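Local coordinates for DUF6844 domain-containing protein (Francisella tularensis subsp. tularensis, PDB 4QVR) that is of unknown function but carries a DUF6844 domain and a probable signal sequence, at residues Y115-V127 and D262-S274. Sequence-based numbering, arbitrary orientation.
Sequences YDYVGSAIGTASV and DGNAAIGVVVIYS
Y115, in the loop just before strand 117-126, packs on I272 of strand 264-273; the two strands run antiparallel, with 163° between their directions. I272 CD1 sits 3.5 Å from the centroid of the Y115 ring, 16° off its normal, a CH-pi contact over one face. The other branch, I272 CG2, comes within 3.5 Å of Y115 CD2, so both branches of the isoleucine bear on the ring. With CG1 between the backbone N and the carbonyl carbon (chi1 65°) and the chain then extended, CD1 is delivered onto that face; L73 of helix 67-78 touches both side chains.

From G119 to A125 the pairing is regular: the hydrogen-bonded pairs G119-V271, A121-V269, G123-I267 and A125-A265 each carry two backbone bonds, such as V271 N to G119 O at 2.9 Å. The side chains of A121, I267 and V269 face helix 134-159, whereas I122 and A266 face helix 94-108. On this second face V118 CG1 meets V270 CG1 at 4.2 Å.

The far end is looser and more exposed. There the side chains of S126 and N264 diverge, and one backbone bond, V127 N to G263 O at 3.0 Å, continues the pairing, while V127 CG1 reaches A265 CB at 4.1 Å. Strand 264-273 also bonds to strand 251-261 (G268 with F257), making it the middle of three; backbone N-H to O=C hydrogen bonds chiefly join it to edge strand 117-126, with apolar packing concentrated at the Y115 end.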
ATOM      1  N   TYR A 115       2.261   9.413  14.211  1.00 46.77           N
ATOM      2  CA  TYR A 115       2.601   7.992  13.953  1.00 48.17           C
ATOM      3  C   TYR A 115       4.092   7.753  14.047  1.00 49.57           C
ATOM      4  O   TYR A 115       4.884   8.669  13.810  1.00 49.35           O
ATOM      5  CB  TYR A 115       2.053   7.545  12.597  1.00 50.20           C
ATOM      6  CG  TYR A 115       0.582   7.775  12.512  1.00 52.98           C
ATOM      7  CD1 TYR A 115      -0.309   6.919  13.160  1.00 58.10           C
ATOM      8  CD2 TYR A 115       0.061   8.863  11.812  1.00 51.47           C
ATOM      9  CE1 TYR A 115      -1.677   7.144  13.117  1.00 59.62           C
ATOM     10  CE2 TYR A 115      -1.303   9.087  11.751  1.00 54.02           C
ATOM     11  CZ  TYR A 115      -2.163   8.230  12.410  1.00 59.46           C
ATOM     12  OH  TYR A 115      -3.516   8.446  12.368  1.00 69.71           O
ATOM     13  N   ASP A 116       4.479   6.527  14.409  1.00 50.78           N
ATOM     14  CA  ASP A 116       5.906   6.180  14.542  1.00 53.08           C
ATOM     15  C   ASP A 116       6.619   6.145  13.204  1.00 48.96           C
ATOM     16  O   ASP A 116       7.839   6.289  13.138  1.00 50.68           O
ATOM     17  CB  ASP A 116       6.108   4.826  15.216  1.00 60.62           C
ATOM     18  CG  ASP A 116       5.610   4.791  16.656  1.00 70.87           C
ATOM     19  OD1 ASP A 116       5.522   5.855  17.336  1.00 73.04           O
ATOM     20  OD2 ASP A 116       5.331   3.662  17.110  1.00 83.46           O
ATOM     21  N   TYR A 117       5.874   5.932  12.136  1.00 43.56           N
ATOM     22  CA  TYR A 117       6.484   5.930  10.810  1.00 40.41           C
ATOM     23  C   TYR A 117       5.513   6.535   9.808  1.00 38.28           C
ATOM     24  O   TYR A 117       4.328   6.199   9.809  1.00 35.74           O
ATOM     25  CB  TYR A 117       6.876   4.502  10.383  1.00 40.10           C
ATOM     26  CG  TYR A 117       7.423   4.396   8.962  1.00 37.44           C
ATOM     27  CD1 TYR A 117       6.563   4.313   7.886  1.00 37.22           C
ATOM     28  CD2 TYR A 117       8.773   4.433   8.716  1.00 38.33           C
ATOM     29  CE1 TYR A 117       7.032   4.262   6.586  1.00 35.59           C
ATOM     30  CE2 TYR A 117       9.268   4.364   7.422  1.00 40.50           C
ATOM     31  CZ  TYR A 117       8.393   4.271   6.366  1.00 36.97           C
ATOM     32  OH  TYR A 117       8.869   4.197   5.096  1.00 37.98           O
ATOM     33  N   VAL A 118       6.034   7.421   8.961  1.00 37.13           N
ATOM     34  CA  VAL A 118       5.261   8.023   7.888  1.00 36.79           C
ATOM     35  C   VAL A 118       6.123   7.958   6.657  1.00 36.43           C
ATOM     36  O   VAL A 118       7.287   8.356   6.678  1.00 36.82           O
ATOM     37  CB  VAL A 118       4.885   9.496   8.179  1.00 37.03           C
ATOM     38  CG1 VAL A 118       4.020  10.067   7.053  1.00 37.22           C
ATOM     39  CG2 VAL A 118       4.127   9.609   9.480  1.00 37.43           C
ATOM     40  N   GLY A 119       5.545   7.481   5.569  1.00 38.29           N
ATOM     41  CA  GLY A 119       6.266   7.348   4.331  1.00 35.54           C
ATOM     42  C   GLY A 119       5.449   7.825   3.148  1.00 35.59           C
ATOM     43  O   GLY A 119       4.232   7.997   3.215  1.00 34.16           O
ATOM     44  N   SER A 120       6.134   8.082   2.066  1.00 36.09           N
ATOM     45  CA  SER A 120       5.458   8.465   0.848  1.00 39.45           C
ATOM     46  C   SER A 120       6.183   7.849  -0.374  1.00 36.32           C
ATOM     47  O   SER A 120       7.399   7.594  -0.327  1.00 35.29           O
ATOM     48  CB  SER A 120       5.357   9.985   0.767  1.00 38.05           C
ATOM     49  OG  SER A 120       6.619  10.578   0.722  1.00 43.92           O
ATOM     50  N   ALA A 121       5.422   7.552  -1.430  1.00 34.20           N
ATOM     51  CA  ALA A 121       5.972   6.974  -2.668  1.00 31.69           C
ATOM     52  C   ALA A 121       5.111   7.311  -3.856  1.00 32.53           C
ATOM     53  O   ALA A 121       3.945   7.605  -3.751  1.00 34.76           O
ATOM     54  CB  ALA A 121       6.120   5.463  -2.572  1.00 30.86           C
ATOM     55  N   ILE A 122       5.731   7.274  -5.014  1.00 35.37           N
ATOM     56  CA  ILE A 122       5.083   7.627  -6.230  1.00 35.78           C
ATOM     57  C   ILE A 122       5.231   6.494  -7.196  1.00 35.62           C
ATOM     58  O   ILE A 122       6.206   5.785  -7.143  1.00 34.79           O
ATOM     59  CB  ILE A 122       5.813   8.843  -6.795  1.00 38.87           C
ATOM     60  CG1 ILE A 122       5.516  10.052  -5.926  1.00 39.95           C
ATOM     61  CG2 ILE A 122       5.476   9.094  -8.272  1.00 42.05           C
ATOM     62  CD1 ILE A 122       6.359  11.255  -6.302  1.00 45.32           C
ATOM     63  N   GLY A 123       4.245   6.334  -8.067  1.00 36.61           N
ATOM     64  CA  GLY A 123       4.294   5.369  -9.148  1.00 36.57           C
ATOM     65  C   GLY A 123       3.728   6.111 -10.357  1.00 38.95           C
ATOM     66  O   GLY A 123       2.936   7.061 -10.175  1.00 37.46           O
ATOM     67  N   THR A 124       4.178   5.734 -11.566  0.50 38.84           N
ATOM     68  CA  THR A 124       3.719   6.335 -12.836  0.50 40.68           C
ATOM     69  C   THR A 124       3.527   5.283 -13.938  0.50 38.89           C
ATOM     70  O   THR A 124       4.215   4.279 -13.978  0.50 39.85           O
ATOM     71  CB  THR A 124       4.708   7.384 -13.386  0.50 44.36           C
ATOM     72  OG1 THR A 124       5.939   6.746 -13.774  0.50 45.64           O
ATOM     73  CG2 THR A 124       4.982   8.451 -12.338  0.50 46.19           C
ATOM     74  N   ALA A 125       2.614   5.557 -14.859  1.00 38.70           N
ATOM     75  CA  ALA A 125       2.305   4.643 -15.947  1.00 41.65           C
ATOM     76  C   ALA A 125       1.962   5.488 -17.118  1.00 41.71           C
ATOM     77  O   ALA A 125       1.488   6.600 -16.928  1.00 39.90           O
ATOM     78  CB  ALA A 125       1.128   3.764 -15.596  1.00 42.13           C
ATOM     79  N   SER A 126       2.193   4.982 -18.333  1.00 45.04           N
ATOM     80  CA  SER A 126       1.878   5.765 -19.537  1.00 46.89           C
ATOM     81  C   SER A 126       0.414   5.634 -19.791  1.00 47.96           C
ATOM     82  O   SER A 126      -0.202   4.672 -19.329  1.00 47.83           O
ATOM     83  CB  SER A 126       2.625   5.231 -20.755  1.00 50.92           C
ATOM     84  OG  SER A 126       3.995   5.075 -20.451  1.00 51.95           O
ATOM     85  N   VAL A 127      -0.156   6.616 -20.481  1.00 50.05           N
ATOM     86  CA  VAL A 127      -1.556   6.543 -20.910  1.00 54.05           C
ATOM     87  C   VAL A 127      -1.506   6.502 -22.435  1.00 57.05           C
ATOM     88  O   VAL A 127      -0.451   6.796 -23.011  1.00 60.77           O
ATOM     89  CB  VAL A 127      -2.409   7.747 -20.464  1.00 55.73           C
ATOM     90  CG1 VAL A 127      -2.478   7.829 -18.963  1.00 52.97           C
ATOM     91  CG2 VAL A 127      -1.889   9.051 -21.060  1.00 57.68           C
ATOM     92  N   ASP A 262       2.695  14.992 -19.052  1.00 63.01           N
ATOM     93  CA  ASP A 262       3.559  14.447 -20.070  1.00 67.47           C
ATOM     94  C   ASP A 262       3.178  13.054 -20.522  1.00 65.13           C
ATOM     95  O   ASP A 262       4.015  12.161 -20.574  1.00 70.24           O
ATOM     96  CB  ASP A 262       4.992  14.458 -19.526  1.00 73.22           C
ATOM     97  CG  ASP A 262       5.469  15.872 -19.189  1.00 80.87           C
ATOM     98  OD1 ASP A 262       5.442  16.743 -20.107  1.00 87.34           O
ATOM     99  OD2 ASP A 262       5.872  16.105 -18.019  1.00 80.28           O
ATOM    100  N   GLY A 263       1.911  12.860 -20.844  1.00 61.59           N
ATOM    101  CA  GLY A 263       1.455  11.550 -21.301  1.00 59.08           C
ATOM    102  C   GLY A 263       1.420  10.448 -20.242  1.00 54.95           C
ATOM    103  O   GLY A 263       1.250   9.284 -20.590  1.00 54.55           O
ATOM    104  N   ASN A 264       1.577  10.799 -18.966  1.00 51.80           N
ATOM    105  CA  ASN A 264       1.515   9.811 -17.872  1.00 50.91           C
ATOM    106  C   ASN A 264       0.508  10.116 -16.830  1.00 48.13           C
ATOM    107  O   ASN A 264       0.028  11.253 -16.705  1.00 48.88           O
ATOM    108  CB  ASN A 264       2.847   9.755 -17.121  1.00 53.99           C
ATOM    109  CG  ASN A 264       3.964   9.204 -17.967  1.00 61.01           C
ATOM    110  OD1 ASN A 264       3.830   8.141 -18.591  1.00 58.03           O
ATOM    111  ND2 ASN A 264       5.079   9.914 -17.991  1.00 62.28           N
ATOM    112  N   ALA A 265       0.203   9.085 -16.048  1.00 46.35           N
ATOM    113  CA  ALA A 265      -0.631   9.228 -14.888  1.00 44.33           C
ATOM    114  C   ALA A 265       0.327   8.896 -13.757  1.00 41.85           C
ATOM    115  O   ALA A 265       1.022   7.900 -13.819  1.00 43.24           O
ATOM    116  CB  ALA A 265      -1.793   8.262 -14.906  1.00 45.46           C
ATOM    117  N   ALA A 266       0.379   9.739 -12.746  1.00 37.14           N
ATOM    118  CA  ALA A 266       1.264   9.543 -11.623  1.00 36.84           C
ATOM    119  C   ALA A 266       0.424   9.573 -10.336  1.00 35.01           C
ATOM    120  O   ALA A 266      -0.482  10.436 -10.163  1.00 33.37           O
ATOM    121  CB  ALA A 266       2.308  10.645 -11.592  1.00 40.36           C
ATOM    122  N   ILE A 267       0.687   8.619  -9.465  1.00 31.57           N
ATOM    123  CA  ILE A 267      -0.024   8.531  -8.192  1.00 31.29           C
ATOM    124  C   ILE A 267       0.965   8.629  -7.021  1.00 31.40           C
ATOM    125  O   ILE A 267       2.016   8.000  -7.041  1.00 31.68           O
ATOM    126  CB  ILE A 267      -0.719   7.143  -8.046  1.00 32.52           C
ATOM    127  CG1 ILE A 267      -1.845   6.920  -9.059  1.00 33.93           C
ATOM    128  CG2 ILE A 267      -1.281   6.942  -6.661  1.00 32.98           C
ATOM    129  CD1 ILE A 267      -3.111   7.692  -8.805  1.00 37.38           C
ATOM    130  N   GLY A 268       0.596   9.367  -5.974  1.00 30.85           N
ATOM    131  CA  GLY A 268       1.399   9.432  -4.770  1.00 30.98           C
ATOM    132  C   GLY A 268       0.571   8.838  -3.638  1.00 31.68           C
ATOM    133  O   GLY A 268      -0.651   8.950  -3.616  1.00 34.06           O
ATOM    134  N   VAL A 269       1.215   8.141  -2.729  1.00 32.43           N
ATOM    135  CA  VAL A 269       0.500   7.551  -1.606  1.00 32.39           C
ATOM    136  C   VAL A 269       1.310   7.876  -0.366  1.00 30.93           C
ATOM    137  O   VAL A 269       2.537   7.870  -0.400  1.00 28.83           O
ATOM    138  CB  VAL A 269       0.286   6.034  -1.778  1.00 32.35           C
ATOM    139  CG1 VAL A 269       1.610   5.323  -1.928  1.00 34.88           C
ATOM    140  CG2 VAL A 269      -0.504   5.439  -0.595  1.00 33.77           C
ATOM    141  N   VAL A 270       0.598   8.292   0.672  1.00 31.10           N
ATOM    142  CA  VAL A 270       1.179   8.574   1.962  1.00 30.14           C
ATOM    143  C   VAL A 270       0.703   7.421   2.825  1.00 30.61           C
ATOM    144  O   VAL A 270      -0.494   7.151   2.878  1.00 28.78           O
ATOM    145  CB  VAL A 270       0.643   9.910   2.541  1.00 30.31           C
ATOM    146  CG1 VAL A 270       1.085  10.111   3.995  1.00 31.26           C
ATOM    147  CG2 VAL A 270       1.130  11.081   1.724  1.00 32.72           C
ATOM    148  N   VAL A 271       1.638   6.736   3.479  1.00 33.08           N
ATOM    149  CA  VAL A 271       1.312   5.627   4.388  1.00 32.14           C
ATOM    150  C   VAL A 271       1.791   5.929   5.834  1.00 35.14           C
ATOM    151  O   VAL A 271       2.707   6.734   6.042  1.00 31.76           O
ATOM    152  CB  VAL A 271       1.914   4.277   3.930  1.00 33.97           C
ATOM    153  CG1 VAL A 271       1.365   3.822   2.563  1.00 31.76           C
ATOM    154  CG2 VAL A 271       3.448   4.298   3.916  1.00 36.89           C
ATOM    155  N   ILE A 272       1.125   5.312   6.820  1.00 34.80           N
ATOM    156  CA  ILE A 272       1.505   5.432   8.210  1.00 37.07           C
ATOM    157  C   ILE A 272       1.568   4.022   8.769  1.00 36.87           C
ATOM    158  O   ILE A 272       0.899   3.144   8.263  1.00 32.25           O
ATOM    159  CB  ILE A 272       0.462   6.176   9.055  1.00 40.42           C
ATOM    160  CG1 ILE A 272      -0.822   5.345   9.096  1.00 44.36           C
ATOM    161  CG2 ILE A 272       0.283   7.579   8.534  1.00 39.93           C
ATOM    162  CD1 ILE A 272      -1.948   5.940   9.867  1.00 52.67           C
ATOM    163  N   TYR A 273       2.388   3.812   9.797  1.00 38.95           N
ATOM    164  CA  TYR A 273       2.455   2.535  10.470  1.00 42.09           C
ATOM    165  C   TYR A 273       1.778   2.651  11.820  1.00 44.48           C
ATOM    166  O   TYR A 273       2.000   3.622  12.532  1.00 44.80           O
ATOM    167  CB  TYR A 273       3.888   2.064  10.721  1.00 42.17           C
ATOM    168  CG  TYR A 273       3.877   0.763  11.504  1.00 46.00           C
ATOM    169  CD1 TYR A 273       3.613  -0.431  10.878  1.00 46.59           C
ATOM    170  CD2 TYR A 273       4.084   0.742  12.884  1.00 48.31           C
ATOM    171  CE1 TYR A 273       3.570  -1.628  11.588  1.00 47.14           C
ATOM    172  CE2 TYR A 273       4.063  -0.449  13.596  1.00 49.72           C
ATOM    173  CZ  TYR A 273       3.790  -1.636  12.933  1.00 49.90           C
ATOM    174  OH  TYR A 273       3.729  -2.834  13.624  1.00 54.61           O
ATOM    175  N   SER A 274       1.009   1.635  12.193  1.00 46.10           N
ATOM    176  CA  SER A 274       0.329   1.616  13.483  1.00 47.92           C
ATOM    177  C   SER A 274       0.315   0.227  14.100  1.00 48.67           C
ATOM    178  O   SER A 274      -0.253  -0.690  13.517  1.00 46.74           O
ATOM    179  CB  SER A 274      -1.122   2.100  13.347  1.00 48.02           C
ATOM    180  OG  SER A 274      -1.893   1.734  14.505  1.00 54.28           O
TER